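Local coordinates for uncharacterized protein (Bacteroides ovatus, PDB 4FXT) that is of unknown function but probably combines an N-terminal transthyretin-like beta domain with a C-terminal E-set-like domain of the DUF3823 family, at residues A[8-13]-A[86-91]. Sequence-based numbering, arbitrary orientation.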
# COMPACT_ATOMS: atom_id res chain seq x y z
N ALA A 8 -20.09 17.07 -4.69
CA ALA A 8 -20.14 15.70 -4.16
C ALA A 8 -18.76 15.16 -3.71
O ALA A 8 -17.73 15.77 -3.99
CB ALA A 8 -20.69 14.79 -5.24
N THR A 9 -18.76 13.99 -3.02
CA THR A 9 -17.56 13.32 -2.53
C THR A 9 -17.45 11.93 -3.16
O THR A 9 -18.35 11.11 -2.98
CB THR A 9 -17.58 13.22 -0.97
OG1 THR A 9 -17.78 14.50 -0.40
CG2 THR A 9 -16.32 12.66 -0.41
N LEU A 10 -16.33 11.65 -3.86
CA LEU A 10 -16.02 10.33 -4.43
C LEU A 10 -15.01 9.65 -3.56
O LEU A 10 -13.89 10.15 -3.44
CB LEU A 10 -15.53 10.37 -5.89
CG LEU A 10 -15.11 9.00 -6.48
CD1 LEU A 10 -16.29 8.01 -6.57
CD2 LEU A 10 -14.46 9.16 -7.83
N THR A 11 -15.38 8.53 -2.94
CA THR A 11 -14.47 7.79 -2.05
C THR A 11 -14.40 6.35 -2.53
O THR A 11 -15.22 5.93 -3.32
CB THR A 11 -14.90 7.87 -0.54
OG1 THR A 11 -16.22 7.36 -0.39
CG2 THR A 11 -14.87 9.29 0.02
N GLY A 12 -13.40 5.63 -2.06
CA GLY A 12 -13.18 4.24 -2.42
C GLY A 12 -11.83 3.74 -1.94
O GLY A 12 -11.22 4.34 -1.06
N LYS A 13 -11.38 2.62 -2.52
CA LYS A 13 -10.15 1.92 -2.19
C LYS A 13 -9.50 1.28 -3.41
O LYS A 13 -10.23 0.79 -4.28
CB LYS A 13 -10.42 0.80 -1.15
CG LYS A 13 -10.93 1.21 0.21
CD LYS A 13 -11.43 -0.01 1.04
CE LYS A 13 -12.70 -0.66 0.51
NZ LYS A 13 -13.18 -1.73 1.41
N GLY A 86 -24.35 12.82 -6.56
CA GLY A 86 -24.32 12.91 -5.10
C GLY A 86 -23.10 12.17 -4.61
O GLY A 86 -22.29 11.71 -5.43
N ASN A 87 -22.94 12.03 -3.29
CA ASN A 87 -21.80 11.30 -2.74
C ASN A 87 -21.82 9.89 -3.30
O ASN A 87 -22.85 9.21 -3.25
CB ASN A 87 -21.81 11.31 -1.21
CG ASN A 87 -21.54 12.65 -0.58
OD1 ASN A 87 -21.45 13.71 -1.23
ND2 ASN A 87 -21.38 12.64 0.73
N THR A 88 -20.71 9.51 -3.93
CA THR A 88 -20.53 8.23 -4.62
C THR A 88 -19.30 7.52 -4.06
O THR A 88 -18.31 8.16 -3.68
CB THR A 88 -20.41 8.49 -6.13
OG1 THR A 88 -21.58 9.19 -6.59
CG2 THR A 88 -20.23 7.24 -6.94
N VAL A 89 -19.38 6.18 -3.98
CA VAL A 89 -18.30 5.33 -3.49
C VAL A 89 -18.04 4.25 -4.56
O VAL A 89 -18.96 3.53 -4.95
CB VAL A 89 -18.58 4.74 -2.07
CG1 VAL A 89 -19.97 4.13 -1.94
CG2 VAL A 89 -17.51 3.74 -1.66
N GLN A 90 -16.79 4.15 -5.04
CA GLN A 90 -16.42 3.12 -6.01
C GLN A 90 -14.97 2.67 -5.78
O GLN A 90 -14.04 3.47 -5.82
CB GLN A 90 -16.61 3.61 -7.46
CG GLN A 90 -16.41 2.51 -8.51
CD GLN A 90 -16.85 2.90 -9.90
OE1 GLN A 90 -17.71 3.77 -10.10
NE2 GLN A 90 -16.36 2.17 -10.89
N ASP A 91 -14.80 1.38 -5.53
CA ASP A 91 -13.47 0.81 -5.34
C ASP A 91 -12.83 0.64 -6.72
O ASP A 91 -13.52 0.38 -7.71
CB ASP A 91 -13.55 -0.51 -4.55
CG ASP A 91 -14.01 -0.37 -3.09
OD1 ASP A 91 -13.96 0.75 -2.55
OD2 ASP A 91 -14.36 -1.41 -2.47
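Thr9 and Thr11 are joined to Thr88 and Gln90 by three backbone hydrogen bonds, and the two segments run parallel. Thr88 N gives to Thr9 O at 3.0 Å. Thr88 O then accepts from Thr11 N, which lies in the plane of that carbonyl at 3.0 Å. Gln90 N reaches Thr11 O at 2.9 Å, nearly in line with the C=O bond. The ladder thus runs from one strand to the other and back, with Leu10 opposite Thr88 and Thr11 opposite Val89. CA-H...O contacts accompany it, among them Val89 CA to Thr11 O at 3.1 Å.

At the start of 86-91 a side chain extends the pairing. Asn87 lies alongside Thr9 and points the same way. Its CG is anti to its own carbonyl carbon (chi1 -68°), which carries OD1 to Thr9 N at 3.2 Å. This bond is bent, and the donor sits above the amide plane. Thr88 OG1 turns back to bond Gly86 O within its own segment.

The side chains meet on two faces. On the face of Leu10 and Thr88, Leu10 CD1 meets Thr88 CG2 at 4.0 Å; Leu10 also packs on Val55 and Leu57 of strand 52-58 and on Ile82. On the other face, the Val89 CG2 methyl lies against the carbonyl oxygen Thr11 O at 3.6 Å, and the two side chains cross at a slant.

At the far end, Lys13 and Asp91 run side by side. Their charged atoms, NZ and OD2, stay 4.1 Å apart, too far for a salt bridge.

Strand 7-16 also pairs antiparallel with 52-58, so the contact adds a parallel neighbour to a mixed sheet in the N-terminal domain, whose family belongs to the transthyretin clan. Its chemistry implies that backbone bonds set the register, Asn87 extends them, and opposite charges at most add a weak attraction.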